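Local coordinates for beta-N-acetylhexosaminidase (Thermotoga neapolitana, PDB 5C0Q), which probably hydrolyses terminal non-reducing N-acetyl-D-hexosamine residues from N-acetyl-beta-D-hexosaminides, as a member of glycosyl hydrolase family 3, at residues Ala113-Leu118 / Asp128-Gly133; Ile159-Gly164 / Ala205-His210; Arg345-Leu350 / Gly397-Asp402. All coordinates share one frame; numbering follows the deposited sequence.

Contact 1 of 3, residues Ala113-Leu118 / Asp128-Gly133. With ZN (zinc ion), chain O.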
loop_
_atom_site.group_PDB
_atom_site.type_symbol
_atom_site.label_atom_id
_atom_site.label_comp_id
_atom_site.label_asym_id
_atom_site.label_seq_id
_atom_site.Cartn_x
_atom_site.Cartn_y
_atom_site.Cartn_z
ATOM N N ALA B 113 3.885 13.130 12.147
ATOM C CA ALA B 113 5.274 12.720 12.241
ATOM C C ALA B 113 6.051 13.891 11.693
ATOM O O ALA B 113 5.459 14.725 11.029
ATOM C CB ALA B 113 5.531 11.478 11.457
ATOM N N PRO B 114 7.359 13.988 11.980
ATOM C CA PRO B 114 8.172 13.079 12.800
ATOM C C PRO B 114 8.081 13.257 14.319
ATOM O O PRO B 114 7.742 14.294 14.825
ATOM C CB PRO B 114 9.590 13.380 12.333
ATOM C CG PRO B 114 9.529 14.823 11.946
ATOM C CD PRO B 114 8.164 15.085 11.417
ATOM N N VAL B 115 8.397 12.182 15.021
ATOM C CA VAL B 115 8.678 12.183 16.441
ATOM C C VAL B 115 10.023 12.829 16.659
ATOM O O VAL B 115 10.965 12.429 16.044
ATOM C CB VAL B 115 8.719 10.759 17.011
ATOM C CG1 VAL B 115 9.316 10.766 18.437
ATOM C CG2 VAL B 115 7.344 10.132 16.952
ATOM N N LEU B 116 10.088 13.841 17.516
ATOM C CA LEU B 116 11.344 14.520 17.808
ATOM C C LEU B 116 11.885 14.316 19.228
ATOM O O LEU B 116 12.933 14.823 19.574
ATOM C CB LEU B 116 11.194 16.010 17.521
ATOM C CG LEU B 116 10.962 16.367 16.055
ATOM C CD1 LEU B 116 10.968 17.872 15.859
ATOM C CD2 LEU B 116 12.019 15.681 15.197
ATOM N N ASP B 117 11.204 13.487 19.991
ATOM C CA ASP B 117 11.575 13.140 21.324
ATOM C C ASP B 117 12.910 12.419 21.355
ATOM O O ASP B 117 13.230 11.697 20.448
ATOM C CB ASP B 117 10.487 12.278 21.917
ATOM C CG ASP B 117 9.179 12.979 21.931
ATOM O OD1 ASP B 117 9.101 14.015 22.614
ATOM O OD2 ASP B 117 8.223 12.499 21.262
ATOM N N LEU B 118 13.720 12.673 22.368
ATOM C CA LEU B 118 15.017 12.054 22.469
ATOM C C LEU B 118 14.891 10.685 23.075
ATOM O O LEU B 118 13.955 10.410 23.762
ATOM C CB LEU B 118 15.977 12.915 23.279
ATOM C CG LEU B 118 16.129 14.378 22.901
ATOM C CD1 LEU B 118 17.041 15.067 23.896
ATOM C CD2 LEU B 118 16.727 14.498 21.546
ATOM N N ASP B 128 10.075 3.131 22.062
ATOM C CA ASP B 128 11.435 2.652 22.080
ATOM C C ASP B 128 12.134 2.831 20.748
ATOM O O ASP B 128 13.234 3.329 20.674
ATOM C CB ASP B 128 11.434 1.181 22.470
ATOM C CG ASP B 128 12.792 0.697 22.867
ATOM O OD1 ASP B 128 13.738 1.524 22.838
ATOM O OD2 ASP B 128 12.911 -0.510 23.177
ATOM N N LEU B 129 11.471 2.412 19.683
ATOM C CA LEU B 129 12.026 2.519 18.365
ATOM C C LEU B 129 11.599 3.810 17.646
ATOM O O LEU B 129 12.096 4.122 16.580
ATOM C CB LEU B 129 11.594 1.279 17.595
ATOM C CG LEU B 129 12.272 -0.032 17.980
ATOM C CD1 LEU B 129 11.817 -1.124 17.108
ATOM C CD2 LEU B 129 13.750 0.076 17.849
ATOM N N ARG B 130 10.715 4.584 18.254
ATOM C CA ARG B 130 10.126 5.700 17.572
ATOM C C ARG B 130 10.947 6.994 17.543
ATOM O O ARG B 130 10.576 7.957 16.895
ATOM C CB ARG B 130 8.770 5.966 18.182
ATOM C CG ARG B 130 7.806 4.872 17.905
ATOM C CD ARG B 130 6.552 4.996 18.680
ATOM N NE ARG B 130 5.845 6.228 18.378
ATOM C CZ ARG B 130 4.898 6.748 19.137
ATOM N NH1 ARG B 130 4.535 6.133 20.229
ATOM N NH2 ARG B 130 4.296 7.855 18.794
ATOM N N SER B 131 12.085 6.995 18.206
ATOM C CA SER B 131 12.929 8.139 18.266
ATOM C C SER B 131 14.189 7.950 17.422
ATOM O O SER B 131 14.728 6.896 17.349
ATOM C CB SER B 131 13.260 8.432 19.750
ATOM O OG SER B 131 14.433 9.182 19.942
ATOM N N PHE B 132 14.684 9.012 16.825
ATOM C CA PHE B 132 15.898 8.948 16.044
ATOM C C PHE B 132 17.188 8.693 16.823
ATOM O O PHE B 132 18.148 8.254 16.248
ATOM C CB PHE B 132 16.090 10.249 15.283
ATOM C CG PHE B 132 15.159 10.450 14.133
ATOM C CD1 PHE B 132 15.209 9.616 13.017
ATOM C CD2 PHE B 132 14.309 11.542 14.106
ATOM C CE1 PHE B 132 14.417 9.836 11.937
ATOM C CE2 PHE B 132 13.513 11.745 13.036
ATOM C CZ PHE B 132 13.576 10.891 11.934
ATOM N N GLY B 133 17.223 8.998 18.119
ATOM C CA GLY B 133 18.421 8.815 18.929
ATOM C C GLY B 133 18.531 9.655 20.206
ATOM O O GLY B 133 17.631 10.399 20.545
HETATM ZN ZN ZN O . 6.426 11.761 21.854
#
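S131 and D117 make the polar centre of this contact between two parts of one loop in the TIM-barrel domain. The hydroxyl OG of S131 donates to the backbone O of D117 over 2.8 Å, tilted 25° from the carbonyl plane. A chi1 of 158° turns OG away from the backbone N of S131 and toward D117, within reach of a short hydroxyl. G133 N reaches the same OG in a weak bond. Packing is tight where V115 sets CB 3.4 Å from R130 O, its compact branched side chain lying against the peptide. P114 CB makes a lighter apolar touch with F132 CE2 at 4.3 Å, oblique to the ring. The partly exposed residues are R130 and G133. The contact is looser at R130, whose NH2 passes V115 CG2 at 4.2 Å and forms its salt bridge with E65. G133, with phi 157°, has no CB to press on the carbonyl O of F132. While S131 holds the backbone O of D117, the carboxylate of D117 binds zinc through OD2 at 2.0 Å, together with H161 and H165. Around the loop, P114 packs on helix 136-153 and on I159 of strand 156-162, and F132 rests against helix 81-85.

Contact 2 of 3, residues Ile159-Gly164 / Ala205-His210. With ZN (zinc ion), chain O.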
loop_
_atom_site.group_PDB
_atom_site.type_symbol
_atom_site.label_atom_id
_atom_site.label_comp_id
_atom_site.label_asym_id
_atom_site.label_seq_id
_atom_site.Cartn_x
_atom_site.Cartn_y
_atom_site.Cartn_z
ATOM N N ILE B 159 5.257 17.909 13.964
ATOM C CA ILE B 159 6.300 17.446 14.856
ATOM C C ILE B 159 5.711 17.241 16.224
ATOM O O ILE B 159 4.814 17.921 16.596
ATOM C CB ILE B 159 7.493 18.425 14.898
ATOM C CG1 ILE B 159 7.042 19.807 15.379
ATOM C CG2 ILE B 159 8.116 18.536 13.528
ATOM C CD1 ILE B 159 8.138 20.842 15.346
ATOM N N LYS B 160 6.200 16.246 16.937
ATOM C CA LYS B 160 5.631 15.876 18.215
ATOM C C LYS B 160 6.716 15.263 19.125
ATOM O O LYS B 160 7.777 14.898 18.639
ATOM C CB LYS B 160 4.439 14.921 17.998
ATOM C CG LYS B 160 4.770 13.638 17.311
ATOM C CD LYS B 160 3.504 12.905 16.826
ATOM C CE LYS B 160 3.830 11.484 16.456
ATOM N NZ LYS B 160 2.651 10.671 16.114
ATOM N N HIS B 161 6.526 15.280 20.441
ATOM C CA HIS B 161 5.513 16.082 21.129
ATOM C C HIS B 161 6.191 17.202 21.923
ATOM O O HIS B 161 6.954 16.929 22.837
ATOM C CB HIS B 161 4.683 15.249 22.096
ATOM C CG HIS B 161 4.147 13.979 21.520
ATOM N ND1 HIS B 161 4.904 12.838 21.400
ATOM C CD2 HIS B 161 2.921 13.670 21.042
ATOM C CE1 HIS B 161 4.164 11.882 20.877
ATOM N NE2 HIS B 161 2.962 12.365 20.644
ATOM N N PHE B 162 5.868 18.449 21.606
ATOM C CA PHE B 162 6.525 19.592 22.203
ATOM C C PHE B 162 6.272 19.665 23.735
ATOM O O PHE B 162 5.145 19.522 24.198
ATOM C CB PHE B 162 6.038 20.844 21.503
ATOM C CG PHE B 162 6.569 22.120 22.087
ATOM C CD1 PHE B 162 5.922 22.746 23.140
ATOM C CD2 PHE B 162 7.693 22.712 21.571
ATOM C CE1 PHE B 162 6.411 23.900 23.676
ATOM C CE2 PHE B 162 8.162 23.865 22.113
ATOM C CZ PHE B 162 7.525 24.460 23.163
ATOM N N PRO B 163 7.309 19.932 24.520
ATOM C CA PRO B 163 8.694 20.260 24.202
ATOM C C PRO B 163 9.654 19.079 24.224
ATOM O O PRO B 163 10.850 19.275 24.339
ATOM C CB PRO B 163 9.043 21.259 25.300
ATOM C CG PRO B 163 8.296 20.738 26.469
ATOM C CD PRO B 163 7.023 20.167 25.946
ATOM N N GLY B 164 9.145 17.865 24.134
ATOM C CA GLY B 164 10.001 16.701 24.112
ATOM C C GLY B 164 9.848 15.992 25.413
ATOM O O GLY B 164 9.889 16.612 26.456
ATOM N N ALA B 205 3.104 21.665 11.518
ATOM C CA ALA B 205 2.308 21.842 12.715
ATOM C C ALA B 205 3.116 21.295 13.899
ATOM O O ALA B 205 4.151 20.659 13.722
ATOM C CB ALA B 205 0.924 21.157 12.598
ATOM N N VAL B 206 2.639 21.595 15.095
ATOM C CA VAL B 206 3.267 21.156 16.332
ATOM C C VAL B 206 2.230 20.523 17.226
ATOM O O VAL B 206 1.187 21.096 17.460
ATOM C CB VAL B 206 3.941 22.322 17.078
ATOM C CG1 VAL B 206 4.373 21.889 18.442
ATOM C CG2 VAL B 206 5.116 22.829 16.288
ATOM N N MET B 207 2.524 19.346 17.737
ATOM C CA MET B 207 1.630 18.714 18.665
ATOM C C MET B 207 2.202 18.774 20.058
ATOM O O MET B 207 3.348 18.497 20.246
ATOM C CB MET B 207 1.351 17.264 18.247
ATOM C CG MET B 207 0.264 16.595 19.080
ATOM S SD MET B 207 -0.027 14.830 18.776
ATOM C CE MET B 207 -0.741 14.946 17.178
ATOM N N THR B 208 1.386 19.100 21.043
ATOM C CA THR B 208 1.840 19.212 22.433
ATOM C C THR B 208 1.946 17.888 23.159
ATOM O O THR B 208 1.312 16.931 22.780
ATOM C CB THR B 208 0.911 20.107 23.251
ATOM O OG1 THR B 208 -0.405 19.533 23.284
ATOM C CG2 THR B 208 0.871 21.503 22.664
ATOM N N ALA B 209 2.780 17.842 24.187
ATOM C CA ALA B 209 2.877 16.672 25.042
ATOM C C ALA B 209 1.994 16.842 26.249
ATOM O O ALA B 209 1.979 17.886 26.858
ATOM C CB ALA B 209 4.295 16.431 25.484
ATOM N N HIS B 210 1.269 15.803 26.601
ATOM C CA HIS B 210 0.564 15.769 27.859
ATOM C C HIS B 210 1.559 15.399 28.943
ATOM O O HIS B 210 1.466 14.334 29.509
ATOM C CB HIS B 210 -0.569 14.747 27.852
ATOM C CG HIS B 210 -1.638 15.016 26.849
ATOM N ND1 HIS B 210 -1.960 16.277 26.427
ATOM C CD2 HIS B 210 -2.454 14.169 26.189
ATOM C CE1 HIS B 210 -2.955 16.202 25.553
ATOM N NE2 HIS B 210 -3.267 14.939 25.394
HETATM ZN ZN ZN O . 6.426 11.761 21.854
#
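A205 opens the pairing of two parallel strands of the TIM barrel, its O accepting I159 N at 3.0 Å from above the carbonyl plane. V206 follows, sending CG2 to I159 CG1 at 3.7 Å and CG1 to F162 CB at 3.6 Å; a branched residue fits here, since one branch serves each of the two neighbours. Around them, helices 191-198 and 225-235 cover this apolar side. M207 N then bonds to I159 O at 2.9 Å, almost in line with the carbonyl, and M207 O takes F162 N at 2.9 Å. The bridged pairs are I159 with V206 and F162 with T208, three residues on one strand against two on the other; the extra residue makes a beta bulge, with a cis peptide before H161. The long, flexible M207 side chain lies beside H161, pointing the same way, and M207 SD lies 3.9 Å from H161 CD2, oblique to the ring. T208 pairs with F162 by backbone, while its OG1 turns to T222. A209 N closes the series on F162 O, and its small CB leaves room for H161 CB at 3.6 Å. With chi1 at -49°, CG of H161 lies beside the backbone N, and ND1 of the ring binds zinc at 1.9 Å, alongside D117 and H165. The K160-H165 sequence matches the Lys-His-Phe-Pro-Gly-His motif of the beta-N-acetylhexosaminidase members of glycosyl hydrolase family 3. Backbone bonds on both sides of H161, to I159 O and from F162 N, probably help fix where the metal-binding imidazole stands.

Contact 3 of 3, residues Arg345-Leu350 / Gly397-Asp402. With ZN (zinc ion), chain S.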
loop_
_atom_site.group_PDB
_atom_site.type_symbol
_atom_site.label_atom_id
_atom_site.label_comp_id
_atom_site.label_asym_id
_atom_site.label_seq_id
_atom_site.Cartn_x
_atom_site.Cartn_y
_atom_site.Cartn_z
ATOM N N ARG B 345 -35.973 -7.194 7.337
ATOM C CA ARG B 345 -36.029 -8.586 7.768
ATOM C C ARG B 345 -34.667 -9.201 8.001
ATOM O O ARG B 345 -33.659 -8.607 7.740
ATOM C CB ARG B 345 -36.770 -9.435 6.748
ATOM C CG ARG B 345 -38.252 -9.146 6.578
ATOM C CD ARG B 345 -38.790 -10.062 5.473
ATOM N NE ARG B 345 -40.207 -9.873 5.150
ATOM C CZ ARG B 345 -40.871 -10.640 4.286
ATOM N NH1 ARG B 345 -40.243 -11.642 3.684
ATOM N NH2 ARG B 345 -42.159 -10.430 4.043
ATOM N N GLU B 346 -34.653 -10.427 8.466
ATOM C CA GLU B 346 -33.416 -11.096 8.804
ATOM C C GLU B 346 -33.018 -11.917 7.547
ATOM O O GLU B 346 -33.823 -12.640 6.992
ATOM C CB GLU B 346 -33.625 -11.939 10.092
ATOM C CG GLU B 346 -34.629 -11.231 11.136
ATOM C CD GLU B 346 -35.517 -12.233 11.927
ATOM O OE1 GLU B 346 -34.922 -13.248 12.344
ATOM O OE2 GLU B 346 -36.766 -12.078 12.050
ATOM N N VAL B 347 -31.770 -11.814 7.122
ATOM C CA VAL B 347 -31.321 -12.276 5.824
ATOM C C VAL B 347 -30.553 -13.595 5.912
ATOM O O VAL B 347 -29.791 -13.807 6.831
ATOM C CB VAL B 347 -30.419 -11.190 5.147
ATOM C CG1 VAL B 347 -29.981 -11.608 3.783
ATOM C CG2 VAL B 347 -31.170 -9.906 5.030
ATOM N N VAL B 348 -30.725 -14.468 4.925
ATOM C CA VAL B 348 -29.862 -15.618 4.798
ATOM C C VAL B 348 -28.893 -15.325 3.648
ATOM O O VAL B 348 -29.321 -14.955 2.575
ATOM C CB VAL B 348 -30.720 -16.917 4.545
ATOM C CG1 VAL B 348 -29.873 -18.159 4.357
ATOM C CG2 VAL B 348 -31.709 -17.127 5.673
ATOM N N LEU B 349 -27.590 -15.485 3.863
ATOM C CA LEU B 349 -26.625 -15.193 2.803
ATOM C C LEU B 349 -26.184 -16.472 2.127
ATOM O O LEU B 349 -25.722 -17.403 2.771
ATOM C CB LEU B 349 -25.389 -14.436 3.325
ATOM C CG LEU B 349 -25.586 -13.138 4.116
ATOM C CD1 LEU B 349 -24.256 -12.516 4.548
ATOM C CD2 LEU B 349 -26.395 -12.146 3.327
ATOM N N LEU B 350 -26.233 -16.461 0.811
ATOM C CA LEU B 350 -25.748 -17.559 0.021
ATOM C C LEU B 350 -24.498 -17.051 -0.665
ATOM O O LEU B 350 -24.558 -16.198 -1.544
ATOM C CB LEU B 350 -26.805 -17.988 -1.005
ATOM C CG LEU B 350 -28.110 -18.627 -0.507
ATOM C CD1 LEU B 350 -28.985 -19.101 -1.641
ATOM C CD2 LEU B 350 -27.825 -19.777 0.391
ATOM N N GLY B 397 -36.297 -18.425 4.041
ATOM C CA GLY B 397 -35.941 -17.442 5.032
ATOM C C GLY B 397 -36.892 -16.278 4.913
ATOM O O GLY B 397 -37.847 -16.312 4.145
ATOM N N GLU B 398 -36.664 -15.255 5.721
ATOM C CA GLU B 398 -37.470 -14.083 5.628
ATOM C C GLU B 398 -37.029 -13.320 4.415
ATOM O O GLU B 398 -37.829 -12.708 3.740
ATOM C CB GLU B 398 -37.292 -13.209 6.846
ATOM C CG GLU B 398 -37.497 -13.843 8.210
ATOM C CD GLU B 398 -37.279 -12.824 9.278
ATOM O OE1 GLU B 398 -36.949 -11.690 8.908
ATOM O OE2 GLU B 398 -37.475 -13.105 10.475
ATOM N N LEU B 399 -35.731 -13.369 4.149
ATOM C CA LEU B 399 -35.145 -12.685 3.015
ATOM C C LEU B 399 -33.874 -13.389 2.672
ATOM O O LEU B 399 -33.117 -13.766 3.549
ATOM C CB LEU B 399 -34.880 -11.218 3.332
ATOM C CG LEU B 399 -34.191 -10.301 2.311
ATOM C CD1 LEU B 399 -34.971 -10.191 1.017
ATOM C CD2 LEU B 399 -33.952 -8.909 2.890
ATOM N N ILE B 400 -33.649 -13.614 1.388
ATOM C CA ILE B 400 -32.497 -14.382 0.976
ATOM C C ILE B 400 -31.625 -13.582 0.029
ATOM O O ILE B 400 -32.133 -12.974 -0.899
ATOM C CB ILE B 400 -32.945 -15.669 0.313
ATOM C CG1 ILE B 400 -34.067 -16.290 1.134
ATOM C CG2 ILE B 400 -31.770 -16.598 0.088
ATOM C CD1 ILE B 400 -34.518 -17.629 0.666
ATOM N N PHE B 401 -30.320 -13.581 0.243
ATOM C CA PHE B 401 -29.430 -12.930 -0.716
ATOM C C PHE B 401 -28.632 -13.977 -1.472
ATOM O O PHE B 401 -27.809 -14.658 -0.880
ATOM C CB PHE B 401 -28.433 -11.977 -0.051
ATOM C CG PHE B 401 -29.030 -10.695 0.465
ATOM C CD1 PHE B 401 -30.335 -10.350 0.206
ATOM C CD2 PHE B 401 -28.259 -9.820 1.203
ATOM C CE1 PHE B 401 -30.859 -9.181 0.708
ATOM C CE2 PHE B 401 -28.784 -8.651 1.692
ATOM C CZ PHE B 401 -30.083 -8.334 1.459
ATOM N N ASP B 402 -28.855 -14.112 -2.775
ATOM C CA ASP B 402 -28.044 -15.049 -3.553
ATOM C C ASP B 402 -26.904 -14.335 -4.270
ATOM O O ASP B 402 -27.116 -13.555 -5.171
ATOM C CB ASP B 402 -28.905 -15.815 -4.548
ATOM C CG ASP B 402 -28.152 -16.949 -5.244
ATOM O OD1 ASP B 402 -26.992 -17.265 -4.921
ATOM O OD2 ASP B 402 -28.754 -17.553 -6.130
HETATM ZN ZN ZN S . -37.674 -11.485 11.660
#
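V347 and F401 meet at about a right angle within the parallel part of the C-terminal domain's mixed sheet, an alpha/beta arrangement in which strands 347-352 and 399-404 run side by side. CG1 of V347 sits over the centre of the F401 ring, 3.5 Å from the centroid and 11° off its normal, a CH-pi contact. In V347 a chi1 of -178° swings CG1 over the ring, and V347 CG2 reaches L399 CD2 at 3.6 Å, the two side chains lying alongside one another. L349 also runs alongside F401 and approaches the ring obliquely with CD2. A flat aromatic flanked by branched aliphatics fills this buried side well, and the rings of F378 and F428 meet F401 edge-to-face. Across the sheet, L350 and I400 slant past each other on the side that also bears V348 and D402, whose OD2 is hydrogen-bonded to ND1 of H417. Before the strands, the partners turn polar. R345 runs extended past E398 and gives NH1 to E398 O at 2.6 Å, in both the guanidinium and carbonyl planes, on a lone pair; the E398 carboxylate stands almost perpendicular to the guanidinium. A zinc ion lies 2.0 Å from E398 OE2, but the E346 carboxylate crowds it implausibly, so its modelled position, and with it the geometry of this site, is doubtful; R381 forms a salt bridge with E346. The other oxygen of E398, OE1, accepts E346 N at 2.7 Å, from above the carboxylate plane.

In the fold
Contacts 1 and 2 belong to one place: their centres lie 12 Å apart in the TIM-barrel domain, backbone bonds probably join L116 and P114 to K160, and D117 and H161 share one zinc ion. Contact 3 lies in the C-terminal domain, its centre about 52 Å from theirs. Contacts 2 and 3 are both parallel strand pairs, the first bent by a bulge and the second without one, whereas contact 1 joins parts of an irregular loop. Contact 2 is buried throughout and contact 1 mostly so. Contact 3 has a buried apolar middle but a partly exposed, charged start, where zinc sits by the carboxylate of E398, and doubtfully of E346, rather than aspartate and histidine.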